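Local coordinates for protein aminopeptidase YwaD (Bacillus subtilis, PDB 6HC6) that is a secreted zinc aminopeptidase that hydrolyses peptides to release a range of N-terminal amino acids, using two zinc ions per subunit, at residues L156-Y159 with E160-K163; A445-S448 with D449-D453; P42-A45 with K46-Y49; L271-A274 with R275-S279. All blocks are in the same frame, centred on the assembly; numbering follows the deposited sequence.

Contact 1: residues L156-Y159 with E160-K163; sequences LTYY and EKAK
Thr157 OG1 has two polar partners: Glu160 N donates to it at 3.1 Å, and water 1 lies 2.6 Å from the same OG1. Thr157 is the N-cap of helix 158-167, and its hydroxyl reaches the first turn because OG1 sits between the backbone N and the carbonyl carbon (chi1 66°). The return bond, from Thr157 N to Glu160 OE2 at 3.3 Å, completes a capping box. For this the Glu160 chain folds back over the helix start, and the amide meets OE2 from above the carboxylate plane, 53° out of it. Threonine suits the cap as a short acceptor, glutamate as a carboxylate long enough to return.

Tyr159, in the first turn, and Lys163, one turn later, make a CH-pi contact, with Lys163 CB over one face of the ring, 4.2 Å from its centroid. Lys163 CD continues past the phenol, 3.8 Å from Tyr159 OH. A lysine fits here because its methylenes can lie along an aromatic ring while the ammonium stays at the surface.

Lys161 is different, being buried. Its CG packs against Leu156 CB at 4.0 Å, and its NZ donates to the carbonyls of Leu134, Ser152 and Gly154. These bonds tie the helix to the end of strand 148-152 (Ser152) and to the loops holding Gly154 and Leu134, within the PA domain. The Tyr158 ring touches Lys161 CD only obliquely and packs on Met185. The three carbonyl acceptors probably compensate the buried ammonium of Lys161 for its lost water, while the carboxylate of Glu160 near the helix start would probably be favoured by the helix dipole.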
loop_
_atom_site.group_PDB
_atom_site.type_symbol
_atom_site.label_atom_id
_atom_site.label_comp_id
_atom_site.label_asym_id
_atom_site.label_seq_id
_atom_site.Cartn_x
_atom_site.Cartn_y
_atom_site.Cartn_z
ATOM N N LEU A 156 20.742 7.333 2.193
ATOM C CA LEU A 156 20.106 7.895 1.011
ATOM C C LEU A 156 18.864 7.102 0.621
ATOM O O LEU A 156 18.715 5.927 0.959
ATOM C CB LEU A 156 21.078 7.909 -0.167
ATOM C CG LEU A 156 22.466 8.454 0.126
ATOM C CD1 LEU A 156 23.323 8.494 -1.129
ATOM C CD2 LEU A 156 22.307 9.818 0.717
ATOM N N THR A 157 17.971 7.758 -0.121
ATOM C CA THR A 157 16.877 7.020 -0.736
ATOM C C THR A 157 17.407 6.093 -1.829
ATOM O O THR A 157 18.502 6.279 -2.367
ATOM C CB THR A 157 15.835 7.970 -1.329
ATOM O OG1 THR A 157 16.408 8.692 -2.426
ATOM C CG2 THR A 157 15.351 8.948 -0.272
ATOM N N TYR A 158 16.607 5.077 -2.154
ATOM C CA TYR A 158 16.989 4.155 -3.217
ATOM C C TYR A 158 17.135 4.882 -4.542
ATOM O O TYR A 158 18.044 4.584 -5.325
ATOM C CB TYR A 158 15.956 3.046 -3.347
ATOM C CG TYR A 158 15.822 2.200 -2.119
ATOM C CD1 TYR A 158 16.945 1.700 -1.469
ATOM C CD2 TYR A 158 14.575 1.886 -1.611
ATOM C CE1 TYR A 158 16.824 0.903 -0.348
ATOM C CE2 TYR A 158 14.443 1.093 -0.482
ATOM C CZ TYR A 158 15.571 0.598 0.139
ATOM O OH TYR A 158 15.436 -0.190 1.260
ATOM N N TYR A 159 16.246 5.842 -4.812
ATOM C CA TYR A 159 16.358 6.602 -6.050
ATOM C C TYR A 159 17.684 7.354 -6.111
ATOM O O TYR A 159 18.378 7.326 -7.137
ATOM C CB TYR A 159 15.188 7.581 -6.196
ATOM C CG TYR A 159 15.382 8.459 -7.401
ATOM C CD1 TYR A 159 15.442 7.903 -8.672
ATOM C CD2 TYR A 159 15.558 9.835 -7.273
ATOM C CE1 TYR A 159 15.651 8.689 -9.788
ATOM C CE2 TYR A 159 15.760 10.636 -8.388
ATOM C CZ TYR A 159 15.803 10.054 -9.643
ATOM O OH TYR A 159 16.004 10.826 -10.765
ATOM N N GLU A 160 18.055 8.025 -5.015
ATOM C CA GLU A 160 19.308 8.783 -4.990
ATOM C C GLU A 160 20.497 7.874 -5.272
ATOM O O GLU A 160 21.412 8.245 -6.017
ATOM C CB GLU A 160 19.483 9.483 -3.643
ATOM C CG GLU A 160 18.902 10.901 -3.593
ATOM C CD GLU A 160 18.395 11.301 -2.209
ATOM O OE1 GLU A 160 17.532 12.205 -2.128
ATOM O OE2 GLU A 160 18.856 10.716 -1.206
ATOM N N LYS A 161 20.499 6.679 -4.680
ATOM C CA LYS A 161 21.569 5.726 -4.946
ATOM C C LYS A 161 21.595 5.342 -6.418
ATOM O O LYS A 161 22.651 5.375 -7.061
ATOM C CB LYS A 161 21.397 4.480 -4.071
ATOM C CG LYS A 161 21.439 4.749 -2.568
ATOM C CD LYS A 161 20.974 3.520 -1.801
ATOM C CE LYS A 161 20.943 3.784 -0.296
ATOM N NZ LYS A 161 22.301 3.834 0.313
ATOM N N ALA A 162 20.432 4.975 -6.972
ATOM C CA ALA A 162 20.385 4.536 -8.364
ATOM C C ALA A 162 20.742 5.667 -9.313
ATOM O O ALA A 162 21.423 5.446 -10.320
ATOM C CB ALA A 162 19.004 3.981 -8.704
ATOM N N LYS A 163 20.282 6.884 -9.010
ATOM C CA LYS A 163 20.594 8.026 -9.859
ATOM C C LYS A 163 22.086 8.344 -9.827
ATOM O O LYS A 163 22.684 8.651 -10.866
ATOM C CB LYS A 163 19.758 9.228 -9.414
ATOM C CG LYS A 163 20.165 10.545 -10.012
ATOM C CD LYS A 163 19.397 11.695 -9.354
ATOM C CE LYS A 163 19.638 11.739 -7.851
ATOM N NZ LYS A 163 19.634 13.135 -7.334
HETATM O O HOH W 1 14.961 10.517 -3.486
#

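Contact 2: residues A445-S448 with D449-D453; sequences AKAS and DIFED. With ZN (zinc ion), chain E.
Ala447 O accepts two backbone bonds, from Ile450 N and from Phe451 N. The second is nearly straight (175°), whereas Ile450 N comes from above the carbonyl plane, and Lys446 O takes Asp449 N at 2.9 Å. Together they curl 446-451 into a turn closed by two i+3 bonds and one i+4 bond. Small side chains suit its start: Ala445 CB rests 3.9 Å from Ile450 CG1, and Ala447 CB approaches Phe451 CD1 at 4.1 Å. Ile450 CG2 lies over one face of the Phe451 ring.

Waters bridge the polar groups of the turn. Water 2 accepts from Lys446 N and donates to Asp449 OD2, while water 4 lies between Ser448 OG and Asp449 OD1. Water 3 donates to both Ser448 O and Phe451 O.

Beyond the turn the C-terminal tail runs into the co-catalytic two-zinc centre of this M28 aminopeptidase. Glu452 OE1 binds one zinc at 2.3 Å, beside Asp262, Glu295 and His401. An extended chain beyond CG carries the carboxylate there, and water 5, itself on the metal, donates to Glu452 OE2 at 2.5 Å. A glutamate suits the place because one oxygen can take the metal and the other a metal-bound water.

Further out, Tyr400 OH is hydrogen-bonded to Glu452 OE1, and Asp453 OD2 pairs with His401 ND1, a second-shell bond that probably helps orient this zinc ligand. Phe451 O bonds to Ser370 OG.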
loop_
_atom_site.group_PDB
_atom_site.type_symbol
_atom_site.label_atom_id
_atom_site.label_comp_id
_atom_site.label_asym_id
_atom_site.label_seq_id
_atom_site.Cartn_x
_atom_site.Cartn_y
_atom_site.Cartn_z
ATOM N N ALA A 445 1.733 16.077 -2.237
ATOM C CA ALA A 445 2.471 15.440 -1.162
ATOM C C ALA A 445 3.899 15.131 -1.596
ATOM O O ALA A 445 4.181 14.901 -2.774
ATOM C CB ALA A 445 1.764 14.160 -0.722
ATOM N N LYS A 446 4.802 15.140 -0.624
ATOM C CA LYS A 446 6.184 14.742 -0.835
ATOM C C LYS A 446 6.262 13.227 -1.058
ATOM O O LYS A 446 5.378 12.472 -0.656
ATOM C CB LYS A 446 7.016 15.198 0.366
ATOM C CG LYS A 446 8.498 14.963 0.280
ATOM C CD LYS A 446 8.871 13.761 1.100
ATOM C CE LYS A 446 10.215 13.196 0.709
ATOM N NZ LYS A 446 10.271 13.050 -0.738
ATOM N N ALA A 447 7.335 12.778 -1.720
ATOM C CA ALA A 447 7.438 11.358 -2.058
ATOM C C ALA A 447 7.316 10.479 -0.820
ATOM O O ALA A 447 6.688 9.415 -0.869
ATOM C CB ALA A 447 8.757 11.068 -2.785
ATOM N N SER A 448 7.903 10.908 0.305
ATOM C CA SER A 448 7.859 10.070 1.498
ATOM C C SER A 448 6.478 10.021 2.133
ATOM O O SER A 448 6.250 9.186 3.018
ATOM C CB SER A 448 8.892 10.534 2.529
ATOM O OG SER A 448 8.456 11.695 3.206
ATOM N N ASP A 449 5.552 10.880 1.703
ATOM C CA ASP A 449 4.158 10.769 2.102
ATOM C C ASP A 449 3.302 10.078 1.050
ATOM O O ASP A 449 2.092 9.949 1.242
ATOM C CB ASP A 449 3.584 12.151 2.418
ATOM C CG ASP A 449 4.057 12.679 3.765
ATOM O OD1 ASP A 449 4.207 11.872 4.712
ATOM O OD2 ASP A 449 4.285 13.901 3.871
ATOM N N ILE A 450 3.893 9.626 -0.051
ATOM C CA ILE A 450 3.173 8.889 -1.081
ATOM C C ILE A 450 3.563 7.420 -1.076
ATOM O O ILE A 450 2.705 6.537 -1.061
ATOM C CB ILE A 450 3.400 9.510 -2.476
ATOM C CG1 ILE A 450 2.767 10.899 -2.533
ATOM C CG2 ILE A 450 2.807 8.583 -3.546
ATOM C CD1 ILE A 450 3.142 11.684 -3.748
ATOM N N PHE A 451 4.859 7.143 -1.084
ATOM C CA PHE A 451 5.367 5.793 -1.250
ATOM C C PHE A 451 5.723 5.168 0.097
ATOM O O PHE A 451 5.879 5.856 1.108
ATOM C CB PHE A 451 6.585 5.807 -2.174
ATOM C CG PHE A 451 6.308 6.404 -3.519
ATOM C CD1 PHE A 451 6.489 7.757 -3.744
ATOM C CD2 PHE A 451 5.833 5.610 -4.555
ATOM C CE1 PHE A 451 6.220 8.310 -4.980
ATOM C CE2 PHE A 451 5.551 6.165 -5.793
ATOM C CZ PHE A 451 5.745 7.513 -6.003
ATOM N N GLU A 452 5.831 3.840 0.090
ATOM C CA GLU A 452 6.316 3.057 1.216
ATOM C C GLU A 452 7.681 2.485 0.863
ATOM O O GLU A 452 7.944 2.166 -0.301
ATOM C CB GLU A 452 5.343 1.923 1.561
ATOM C CG GLU A 452 3.931 2.440 1.858
ATOM C CD GLU A 452 2.882 1.347 2.004
ATOM O OE1 GLU A 452 3.214 0.205 2.413
ATOM O OE2 GLU A 452 1.697 1.649 1.742
ATOM N N ASP A 453 8.556 2.381 1.862
ATOM C CA ASP A 453 9.862 1.736 1.708
ATOM C C ASP A 453 10.684 2.370 0.579
ATOM O O ASP A 453 11.075 1.700 -0.380
ATOM C CB ASP A 453 9.702 0.230 1.451
ATOM C CG ASP A 453 9.117 -0.524 2.634
ATOM O OD1 ASP A 453 9.119 0.022 3.760
ATOM O OD2 ASP A 453 8.671 -1.681 2.429
HETATM ZN ZN ZN E . 2.071 -1.747 2.168
HETATM O O HOH W 2 3.650 15.498 2.069
HETATM O O HOH W 3 7.499 6.795 3.363
HETATM O O HOH W 4 7.200 11.475 5.462
HETATM O O HOH W 5 0.256 -0.337 1.991
#

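Contact 3: residues P42-A45 with K46-Y49; sequences PFKA and KHAY. With ACT (acetate ion), chain F.
Lys44 and His47 meet at the start of helix 45-59, where Lys44 holds the N-cap position and the first turn closes behind it. The backbone bonds differ in quality: His47 N gives only a weak, bent bond to Lys44 O (131°), while Tyr49 N reaches Ala45 O at 2.8 Å and nearly straight. Ala45 and Ala48 are buried, and their short side chains suit a helix lying close to its neighbours.

Apolar contact comes from a CH-pi pair. Lys44 and His47 run side by side, and Lys44 CB stands over one face of the imidazole, 4.1 Å from its centroid. With CG anti to the carbonyl carbon (chi1 -65°) and an extended chain beyond, Lys44 passes along the ring, CD lying 3.9 Å from His47 CE1.

Charge is gathered at the tips, around an acetate probably taken from the crystallisation liquor. At the ring edge His47 NE2 donates to the acetate oxygen OXT at 3.0 Å, nearly straight (165°). ND1 bonds to Glu272 of helix 260-277; in the crystal, acceptors at both nitrogens would probably favour a doubly protonated ring, against the nearby positive charges. An alanine at His47 would remove the ring, and is likely to cost Glu272 a partner, Lys44 CB the face it covers and the acetate its imidazole donor. The other acetate oxygen, O, accepts from Lys44 NZ at 2.8 Å and from Lys46 NZ at 3.2 Å.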
loop_
_atom_site.group_PDB
_atom_site.type_symbol
_atom_site.label_atom_id
_atom_site.label_comp_id
_atom_site.label_asym_id
_atom_site.label_seq_id
_atom_site.Cartn_x
_atom_site.Cartn_y
_atom_site.Cartn_z
ATOM N N PRO A 42 -24.300 -3.663 14.063
ATOM C CA PRO A 42 -23.728 -5.000 14.364
ATOM C C PRO A 42 -22.546 -5.372 13.475
ATOM O O PRO A 42 -22.595 -6.302 12.664
ATOM C CB PRO A 42 -24.933 -5.925 14.155
ATOM C CG PRO A 42 -25.758 -5.236 13.116
ATOM C CD PRO A 42 -25.604 -3.752 13.376
ATOM N N PHE A 43 -21.450 -4.628 13.612
ATOM C CA PHE A 43 -20.207 -5.014 12.953
ATOM C C PHE A 43 -19.718 -6.335 13.540
ATOM O O PHE A 43 -19.625 -6.481 14.759
ATOM C CB PHE A 43 -19.143 -3.921 13.125
ATOM C CG PHE A 43 -17.865 -4.198 12.377
ATOM C CD1 PHE A 43 -16.903 -5.064 12.901
ATOM C CD2 PHE A 43 -17.617 -3.601 11.148
ATOM C CE1 PHE A 43 -15.732 -5.334 12.206
ATOM C CE2 PHE A 43 -16.449 -3.858 10.453
ATOM C CZ PHE A 43 -15.504 -4.725 10.973
ATOM N N LYS A 44 -19.417 -7.305 12.678
ATOM C CA LYS A 44 -18.984 -8.624 13.140
ATOM C C LYS A 44 -17.615 -8.942 12.552
ATOM O O LYS A 44 -17.483 -9.180 11.342
ATOM C CB LYS A 44 -20.007 -9.693 12.779
ATOM C CG LYS A 44 -21.335 -9.486 13.498
ATOM C CD LYS A 44 -22.326 -10.560 13.162
ATOM C CE LYS A 44 -23.722 -10.176 13.635
ATOM N NZ LYS A 44 -24.667 -11.300 13.428
ATOM N N ALA A 45 -16.606 -8.964 13.422
ATOM C CA ALA A 45 -15.243 -9.237 12.973
ATOM C C ALA A 45 -15.116 -10.623 12.349
ATOM O O ALA A 45 -14.229 -10.839 11.516
ATOM C CB ALA A 45 -14.263 -9.089 14.142
ATOM N N LYS A 46 -15.981 -11.575 12.719
ATOM C CA LYS A 46 -15.873 -12.898 12.103
ATOM C C LYS A 46 -16.074 -12.807 10.594
ATOM O O LYS A 46 -15.409 -13.513 9.828
ATOM C CB LYS A 46 -16.868 -13.884 12.732
ATOM C CG LYS A 46 -18.331 -13.615 12.422
ATOM C CD LYS A 46 -19.254 -14.607 13.125
ATOM C CE LYS A 46 -20.709 -14.310 12.790
ATOM N NZ LYS A 46 -21.675 -15.141 13.575
ATOM N N HIS A 47 -16.970 -11.919 10.149
ATOM C CA HIS A 47 -17.151 -11.706 8.717
ATOM C C HIS A 47 -15.891 -11.157 8.085
ATOM O O HIS A 47 -15.505 -11.567 6.983
ATOM C CB HIS A 47 -18.293 -10.732 8.462
ATOM C CG HIS A 47 -19.627 -11.241 8.889
ATOM N ND1 HIS A 47 -20.726 -10.420 9.003
ATOM C CD2 HIS A 47 -20.044 -12.483 9.221
ATOM C CE1 HIS A 47 -21.767 -11.135 9.391
ATOM N NE2 HIS A 47 -21.380 -12.390 9.533
ATOM N N ALA A 48 -15.261 -10.190 8.752
ATOM C CA ALA A 48 -14.025 -9.629 8.219
ATOM C C ALA A 48 -12.928 -10.686 8.176
ATOM O O ALA A 48 -12.200 -10.792 7.179
ATOM C CB ALA A 48 -13.590 -8.414 9.048
ATOM N N TYR A 49 -12.798 -11.480 9.244
ATOM C CA TYR A 49 -11.829 -12.572 9.246
ATOM C C TYR A 49 -12.031 -13.476 8.033
ATOM O O TYR A 49 -11.073 -13.819 7.324
ATOM C CB TYR A 49 -11.948 -13.377 10.550
ATOM C CG TYR A 49 -10.856 -14.415 10.704
ATOM C CD1 TYR A 49 -11.028 -15.710 10.225
ATOM C CD2 TYR A 49 -9.638 -14.090 11.297
ATOM C CE1 TYR A 49 -10.029 -16.657 10.351
ATOM C CE2 TYR A 49 -8.631 -15.039 11.432
ATOM C CZ TYR A 49 -8.831 -16.316 10.952
ATOM O OH TYR A 49 -7.831 -17.258 11.063
HETATM C C ACT F . -24.455 -14.212 11.109
HETATM O O ACT F . -24.377 -13.900 12.332
HETATM O OXT ACT F . -23.520 -14.353 10.274
HETATM C CH3 ACT F . -25.912 -14.465 10.574
#

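Contact 4: residues L271-A274 with R275-S279; sequences LEMA and RVLKS. With ACT (acetate ion), chain G.
Glu272 and Arg275 lie side by side and form a salt bridge with two bonds. Arg275 NE donates to Glu272 OE1 at 3.0 Å and Arg275 NH2 to Glu272 OE2 at 2.7 Å, a side-on grip in which each nitrogen takes its own oxygen. Both oxygens are met on their syn side and lie in the guanidinium plane, although the two planar groups are turned 34° apart. The bend of the arginine at chi3 (66°) swings the guanidinium back toward the glutamate. Buried Glu272 also accepts from Lys44 N, so its charge has partners beyond this helix.

The tight part of the helix is apolar. Met273 and Leu277, one turn apart, run alongside each other, with Met273 CG 3.5 Å from Leu277 CD1 and the sulfur SD 3.8 Å from the same methyl. Flexible Met273 packs against helix 412-430, and branched Leu277 against both that helix and Phe288 of strand 285-291, which small Ala274 lets come close.

Toward solvent the contacts thin out. Lys278 N makes only a weak bond to Ala274 O, and Lys278 is exposed. Arg275 NH1 turns outward to an acetate oxygen, O, at 2.6 Å, an ion probably brought by crystallisation. A leucine in place of Arg275 would remove the guanidinium, and would probably strand the buried Glu272 carboxylate without its counter-charge on this helix.

The contact lies on the crossover helix of the beta-alpha-beta unit formed by strand 244-250, helix 260-277 and strand 285-291, in the alpha/beta peptidase domain of the M28 family.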
loop_
_atom_site.group_PDB
_atom_site.type_symbol
_atom_site.label_atom_id
_atom_site.label_comp_id
_atom_site.label_asym_id
_atom_site.label_seq_id
_atom_site.Cartn_x
_atom_site.Cartn_y
_atom_site.Cartn_z
ATOM N N LEU A 271 -15.689 -3.808 3.837
ATOM C CA LEU A 271 -16.826 -4.565 3.311
ATOM C C LEU A 271 -17.840 -4.870 4.401
ATOM O O LEU A 271 -19.053 -4.814 4.165
ATOM C CB LEU A 271 -16.336 -5.856 2.651
ATOM C CG LEU A 271 -15.649 -5.618 1.320
ATOM C CD1 LEU A 271 -14.950 -6.893 0.844
ATOM C CD2 LEU A 271 -16.681 -5.147 0.276
ATOM N N GLU A 272 -17.370 -5.196 5.606
ATOM C CA GLU A 272 -18.315 -5.453 6.686
ATOM C C GLU A 272 -19.022 -4.176 7.113
ATOM O O GLU A 272 -20.207 -4.208 7.469
ATOM C CB GLU A 272 -17.601 -6.103 7.873
ATOM C CG GLU A 272 -18.465 -6.261 9.110
ATOM C CD GLU A 272 -19.612 -7.258 8.940
ATOM O OE1 GLU A 272 -19.769 -7.860 7.853
ATOM O OE2 GLU A 272 -20.367 -7.429 9.907
ATOM N N MET A 273 -18.333 -3.033 7.062
ATOM C CA MET A 273 -19.036 -1.787 7.347
ATOM C C MET A 273 -20.121 -1.533 6.311
ATOM O O MET A 273 -21.224 -1.086 6.651
ATOM C CB MET A 273 -18.063 -0.610 7.397
ATOM C CG MET A 273 -18.729 0.684 7.861
ATOM S SD MET A 273 -17.716 2.128 7.477
ATOM C CE MET A 273 -16.072 1.496 7.949
ATOM N N ALA A 274 -19.830 -1.825 5.039
ATOM C CA ALA A 274 -20.854 -1.692 4.004
ATOM C C ALA A 274 -22.054 -2.587 4.294
ATOM O O ALA A 274 -23.204 -2.192 4.065
ATOM C CB ALA A 274 -20.256 -2.020 2.640
ATOM N N ARG A 275 -21.809 -3.802 4.790
ATOM C CA ARG A 275 -22.921 -4.664 5.182
ATOM C C ARG A 275 -23.729 -4.043 6.310
ATOM O O ARG A 275 -24.967 -4.071 6.288
ATOM C CB ARG A 275 -22.415 -6.047 5.599
ATOM C CG ARG A 275 -23.568 -7.034 5.824
ATOM C CD ARG A 275 -23.140 -8.292 6.562
ATOM N NE ARG A 275 -22.727 -8.024 7.944
ATOM C CZ ARG A 275 -23.556 -7.923 8.979
ATOM N NH1 ARG A 275 -24.873 -8.064 8.812
ATOM N NH2 ARG A 275 -23.066 -7.677 10.189
ATOM N N VAL A 276 -23.051 -3.479 7.311
ATOM C CA VAL A 276 -23.768 -2.874 8.430
ATOM C C VAL A 276 -24.568 -1.661 7.970
ATOM O O VAL A 276 -25.722 -1.473 8.367
ATOM C CB VAL A 276 -22.792 -2.492 9.556
ATOM C CG1 VAL A 276 -23.552 -1.727 10.645
ATOM C CG2 VAL A 276 -22.166 -3.739 10.134
ATOM N N LEU A 277 -23.947 -0.800 7.164
ATOM C CA LEU A 277 -24.564 0.454 6.753
ATOM C C LEU A 277 -25.602 0.272 5.658
ATOM O O LEU A 277 -26.333 1.225 5.358
ATOM C CB LEU A 277 -23.482 1.426 6.286
ATOM C CG LEU A 277 -22.500 1.778 7.398
ATOM C CD1 LEU A 277 -21.425 2.692 6.869
ATOM C CD2 LEU A 277 -23.265 2.438 8.528
ATOM N N LYS A 278 -25.683 -0.922 5.069
ATOM C CA LYS A 278 -26.659 -1.194 4.020
ATOM C C LYS A 278 -28.064 -0.792 4.452
ATOM O O LYS A 278 -28.798 -0.153 3.691
ATOM C CB LYS A 278 -26.604 -2.678 3.655
ATOM C CG LYS A 278 -27.690 -3.164 2.724
ATOM C CD LYS A 278 -27.727 -4.695 2.693
ATOM C CE LYS A 278 -27.817 -5.288 4.095
ATOM N NZ LYS A 278 -28.366 -6.675 4.095
ATOM N N SER A 279 -28.442 -1.124 5.687
ATOM C CA SER A 279 -29.783 -0.875 6.199
ATOM C C SER A 279 -29.864 0.387 7.054
ATOM O O SER A 279 -30.703 0.466 7.963
ATOM C CB SER A 279 -30.267 -2.086 6.996
ATOM O OG SER A 279 -29.464 -2.286 8.146
HETATM C C ACT G . -27.101 -9.749 6.875
HETATM O O ACT G . -26.840 -8.548 7.144
HETATM O OXT ACT G . -27.636 -10.627 7.613
HETATM C CH3 ACT G . -26.719 -10.225 5.444
#

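Along the chain the order is contact 3, contact 1, contact 4, contact 2. Contacts 3 and 4 are neighbours, their centres about 10 Å apart: the start of helix 45-59 meets helix 260-277 beside the peptidase sheet, joined through Glu272, whose carboxylate serves both helices. Contact 1 belongs to the PA domain, with its centre about 44 Å from that of contact 4, beyond the chain's centre. Contact 2 lies between, about 14 Å from contact 1 by centres and touching it where Tyr158 CE2 meets Asp453 O. The C-terminal tail therefore spans the PA domain and the zinc site of the peptidase domain.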